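Local coordinates for galectin (Danio rerio, PDB 6E20), which binds beta-galactoside-containing glycans as a galectin and probably takes part in innate immune recognition of viral envelope glycoprotein, at residues Leu43-Arg48 / Ile58-Phe63. Numbering follows the deposited sequence.
Sequences LHMNPR and IVCNSF. With GAL (beta-D-galactopyranose), chain D; NDG (2-acetamido-2-deoxy-alpha-D-glucopyranose), chain C.
R48 meets V59 because its CG lies anti to the carbonyl carbon (chi1 -63°) and its chain runs extended to NE. V59 CG1 is anti to the backbone N (chi1 177°), which leaves CG2 beside that N. V59 CG2 rests over one guanidinium face, offset toward the rim, 3.6 Å from R48 CZ. The polar partners of R48 lie around its edge. R48 NE gives a nearly straight bond of 2.7 Å to N46 OD1, from above the N46 amide plane. R48 NH1 reaches NDG O3 at 2.8 Å and forms a salt bridge with D54. R48 NH2 bonds GAL O4 at 2.9 Å and shares NDG O3 with NH1. H44 NE2 meets the same GAL O4 at 2.9 Å, near the ring plane, and H44 ND1 is hydrogen-bonded to N33. N61 ND2 points straight at GAL O6 (2.8 Å, 171°). The strands form an antiparallel hairpin, with H44-N61 and N46-V59 as hydrogen-bonded pairs. On the other face, M45 CG packs on I58 CG2 and C60 SG, where I58 and C60 also reach I106 and F108 of the opposing sheet. E71 OE2 hydrogen-bonds both sugars. This is the carbohydrate-recognition site of the galectin beta-sandwich.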
ATOM      1  N   LEU B  43      10.704  -8.582 -10.579  1.00 23.54           N
ATOM      2  CA  LEU B  43       9.692  -8.324 -11.635  1.00 23.76           C
ATOM      3  C   LEU B  43       9.535  -6.811 -11.878  1.00 23.85           C
ATOM      4  O   LEU B  43       9.035  -6.086 -10.986  1.00 21.75           O
ATOM      5  CB  LEU B  43       8.343  -8.922 -11.242  1.00 23.19           C
ATOM      6  CG  LEU B  43       7.199  -8.565 -12.193  1.00 22.84           C
ATOM      7  CD1 LEU B  43       7.475  -9.071 -13.597  1.00 24.64           C
ATOM      8  CD2 LEU B  43       5.869  -9.106 -11.697  1.00 23.13           C
ATOM      9  N   HIS B  44       9.861  -6.399 -13.093  1.00 22.27           N
ATOM     10  CA  HIS B  44       9.528  -5.093 -13.693  1.00 23.24           C
ATOM     11  C   HIS B  44       8.418  -5.342 -14.715  1.00 23.75           C
ATOM     12  O   HIS B  44       8.689  -5.985 -15.726  1.00 24.75           O
ATOM     13  CB  HIS B  44      10.771  -4.472 -14.315  1.00 23.78           C
ATOM     14  CG  HIS B  44      10.510  -3.281 -15.171  1.00 22.15           C
ATOM     15  ND1 HIS B  44      10.388  -2.029 -14.633  1.00 22.67           N
ATOM     16  CD2 HIS B  44      10.415  -3.140 -16.517  1.00 23.49           C
ATOM     17  CE1 HIS B  44      10.235  -1.140 -15.610  1.00 23.11           C
ATOM     18  NE2 HIS B  44      10.218  -1.804 -16.796  1.00 21.86           N
ATOM     19  N   MET B  45       7.207  -4.881 -14.442  1.00 23.09           N
ATOM     20  CA  MET B  45       6.080  -5.099 -15.387  1.00 25.40           C
ATOM     21  C   MET B  45       5.653  -3.735 -15.914  1.00 23.73           C
ATOM     22  O   MET B  45       5.223  -2.909 -15.093  1.00 26.40           O
ATOM     23  CB  MET B  45       4.901  -5.798 -14.721  1.00 24.69           C
ATOM     24  CG  MET B  45       3.751  -5.997 -15.678  1.00 27.99           C
ATOM     25  SD  MET B  45       2.287  -6.474 -14.799  1.00 33.23           S
ATOM     26  CE  MET B  45       1.045  -6.124 -16.049  1.00 36.05           C
ATOM     27  N   ASN B  46       5.752  -3.542 -17.222  1.00 23.13           N
ATOM     28  CA  ASN B  46       5.759  -2.196 -17.840  1.00 23.45           C
ATOM     29  C   ASN B  46       4.767  -2.198 -18.995  1.00 23.08           C
ATOM     30  O   ASN B  46       5.146  -2.378 -20.156  1.00 25.66           O
ATOM     31  CB  ASN B  46       7.201  -1.804 -18.162  1.00 22.05           C
ATOM     32  CG  ASN B  46       7.344  -0.450 -18.816  1.00 22.68           C
ATOM     33  OD1 ASN B  46       8.200  -0.285 -19.682  1.00 21.75           O
ATOM     34  ND2 ASN B  46       6.518   0.502 -18.411  1.00 18.96           N
ATOM     35  N   PRO B  47       3.454  -2.033 -18.702  1.00 23.11           N
ATOM     36  CA  PRO B  47       2.474  -1.712 -19.740  1.00 23.55           C
ATOM     37  C   PRO B  47       2.846  -0.392 -20.438  1.00 24.67           C
ATOM     38  O   PRO B  47       3.009   0.614 -19.771  1.00 25.01           O
ATOM     39  CB  PRO B  47       1.152  -1.645 -18.974  1.00 24.68           C
ATOM     40  CG  PRO B  47       1.387  -2.532 -17.756  1.00 24.47           C
ATOM     41  CD  PRO B  47       2.824  -2.221 -17.381  1.00 23.89           C
ATOM     42  N   ARG B  48       3.039  -0.460 -21.757  1.00 23.37           N
ATOM     43  CA  ARG B  48       3.410   0.672 -22.641  1.00 23.83           C
ATOM     44  C   ARG B  48       2.246   0.988 -23.590  1.00 24.35           C
ATOM     45  O   ARG B  48       1.996   0.191 -24.525  1.00 22.71           O
ATOM     46  CB  ARG B  48       4.705   0.306 -23.372  1.00 25.00           C
ATOM     47  CG  ARG B  48       5.898   0.104 -22.438  1.00 22.37           C
ATOM     48  CD  ARG B  48       7.135  -0.333 -23.211  1.00 23.53           C
ATOM     49  NE  ARG B  48       8.287  -0.552 -22.340  1.00 23.58           N
ATOM     50  CZ  ARG B  48       9.509  -0.856 -22.764  1.00 23.57           C
ATOM     51  NH1 ARG B  48       9.767  -0.992 -24.052  1.00 25.06           N
ATOM     52  NH2 ARG B  48      10.484  -1.015 -21.902  1.00 23.39           N
ATOM     53  N   ILE B  58       2.963  -4.984 -23.210  1.00 24.02           N
ATOM     54  CA  ILE B  58       3.440  -5.193 -21.817  1.00 24.91           C
ATOM     55  C   ILE B  58       4.849  -5.783 -21.914  1.00 22.80           C
ATOM     56  O   ILE B  58       5.009  -6.865 -22.500  1.00 22.98           O
ATOM     57  CB  ILE B  58       2.486  -6.087 -20.991  1.00 26.27           C
ATOM     58  CG1 ILE B  58       1.024  -5.625 -21.060  1.00 25.32           C
ATOM     59  CG2 ILE B  58       2.958  -6.165 -19.546  1.00 24.25           C
ATOM     60  CD1 ILE B  58       0.082  -6.604 -20.391  1.00 25.19           C
ATOM     61  N   VAL B  59       5.836  -5.052 -21.404  1.00 22.70           N
ATOM     62  CA  VAL B  59       7.240  -5.529 -21.308  1.00 23.87           C
ATOM     63  C   VAL B  59       7.530  -5.933 -19.867  1.00 22.32           C
ATOM     64  O   VAL B  59       7.357  -5.094 -18.947  1.00 23.75           O
ATOM     65  CB  VAL B  59       8.235  -4.472 -21.818  1.00 23.12           C
ATOM     66  CG1 VAL B  59       9.666  -4.963 -21.636  1.00 23.12           C
ATOM     67  CG2 VAL B  59       7.957  -4.115 -23.265  1.00 22.66           C
ATOM     68  N   CYS B  60       7.944  -7.178 -19.661  1.00 20.97           N
ATOM     69  CA  CYS B  60       8.415  -7.651 -18.337  1.00 23.94           C
ATOM     70  C   CYS B  60       9.919  -7.930 -18.422  1.00 23.92           C
ATOM     71  O   CYS B  60      10.398  -8.403 -19.470  1.00 24.04           O
ATOM     72  CB  CYS B  60       7.646  -8.872 -17.853  1.00 25.84           C
ATOM     73  SG  CYS B  60       5.870  -8.532 -17.668  1.00 27.74           S
ATOM     74  N   ASN B  61      10.630  -7.627 -17.348  1.00 23.98           N
ATOM     75  CA  ASN B  61      12.095  -7.850 -17.270  1.00 23.03           C
ATOM     76  C   ASN B  61      12.483  -7.896 -15.803  1.00 24.15           C
ATOM     77  O   ASN B  61      11.619  -7.678 -14.912  1.00 24.10           O
ATOM     78  CB  ASN B  61      12.872  -6.774 -18.044  1.00 24.85           C
ATOM     79  CG  ASN B  61      14.194  -7.285 -18.578  1.00 23.63           C
ATOM     80  OD1 ASN B  61      14.700  -8.303 -18.103  1.00 24.80           O
ATOM     81  ND2 ASN B  61      14.745  -6.608 -19.570  1.00 23.32           N
ATOM     82  N   SER B  62      13.751  -8.145 -15.553  1.00 23.49           N
ATOM     83  CA  SER B  62      14.321  -8.088 -14.197  1.00 25.80           C
ATOM     84  C   SER B  62      15.533  -7.169 -14.279  1.00 23.15           C
ATOM     85  O   SER B  62      16.085  -7.062 -15.362  1.00 24.46           O
ATOM     86  CB  SER B  62      14.660  -9.443 -13.680  1.00 24.91           C
ATOM     87  OG  SER B  62      15.543 -10.067 -14.561  1.00 25.55           O
ATOM     88  N   PHE B  63      15.860  -6.496 -13.181  1.00 25.09           N
ATOM     89  CA  PHE B  63      16.958  -5.498 -13.107  1.00 26.16           C
ATOM     90  C   PHE B  63      17.830  -5.870 -11.919  1.00 27.73           C
ATOM     91  O   PHE B  63      17.307  -5.990 -10.803  1.00 25.62           O
ATOM     92  CB  PHE B  63      16.393  -4.079 -12.973  1.00 27.65           C
ATOM     93  CG  PHE B  63      17.458  -3.009 -12.917  1.00 29.48           C
ATOM     94  CD1 PHE B  63      18.056  -2.544 -14.076  1.00 31.32           C
ATOM     95  CD2 PHE B  63      17.884  -2.498 -11.704  1.00 30.78           C
ATOM     96  CE1 PHE B  63      19.068  -1.595 -14.025  1.00 33.79           C
ATOM     97  CE2 PHE B  63      18.871  -1.524 -11.647  1.00 35.03           C
ATOM     98  CZ  PHE B  63      19.467  -1.081 -12.810  1.00 36.20           C
TER
HETATM   99  C1  GAL D   2      13.975  -0.262 -21.298  1.00 24.83           C
HETATM  100  C2  GAL D   2      13.304   0.886 -20.585  1.00 25.89           C
HETATM  101  C3  GAL D   2      13.325   0.646 -19.079  1.00 25.32           C
HETATM  102  C4  GAL D   2      12.722  -0.726 -18.770  1.00 23.87           C
HETATM  103  C5  GAL D   2      13.488  -1.800 -19.573  1.00 24.24           C
HETATM  104  C6  GAL D   2      12.928  -3.233 -19.396  1.00 24.08           C
HETATM  105  O2  GAL D   2      14.052   2.059 -20.913  1.00 25.31           O
HETATM  106  O3  GAL D   2      12.595   1.654 -18.426  1.00 23.75           O
HETATM  107  O4  GAL D   2      11.348  -0.641 -19.152  1.00 20.52           O
HETATM  108  O5  GAL D   2      13.413  -1.499 -20.964  1.00 25.28           O
HETATM  109  O6  GAL D   2      13.543  -4.150 -20.320  1.00 22.41           O
HETATM  110  C1  NDG C   1      15.504  -1.586 -26.172  1.00 26.96           C
HETATM  111  C2  NDG C   1      14.075  -2.048 -25.717  1.00 25.52           C
HETATM  112  C3  NDG C   1      13.476  -1.195 -24.649  1.00 26.10           C
HETATM  113  C4  NDG C   1      14.489  -0.881 -23.559  1.00 23.67           C
HETATM  114  C5  NDG C   1      15.682  -0.169 -24.203  1.00 26.99           C
HETATM  115  C6  NDG C   1      16.716   0.327 -23.172  1.00 25.00           C
HETATM  116  C7  NDG C   1      13.096  -3.079 -27.531  1.00 35.05           C
HETATM  117  C8  NDG C   1      12.398  -3.965 -28.535  1.00 33.47           C
HETATM  118  O5  NDG C   1      16.321  -1.065 -25.118  1.00 25.57           O
HETATM  119  O3  NDG C   1      12.369  -1.977 -24.211  1.00 22.67           O
HETATM  120  O4  NDG C   1      13.812   0.004 -22.683  1.00 25.54           O
HETATM  121  O6  NDG C   1      17.123  -0.781 -22.349  1.00 27.16           O
HETATM  122  O7  NDG C   1      14.145  -3.091 -27.246  1.00 34.19           O
HETATM  123  N2  NDG C   1      12.923  -2.129 -26.664  1.00 30.83           N
HETATM  124  O1  NDG C   1      15.421  -0.637 -27.216  1.00 28.44           O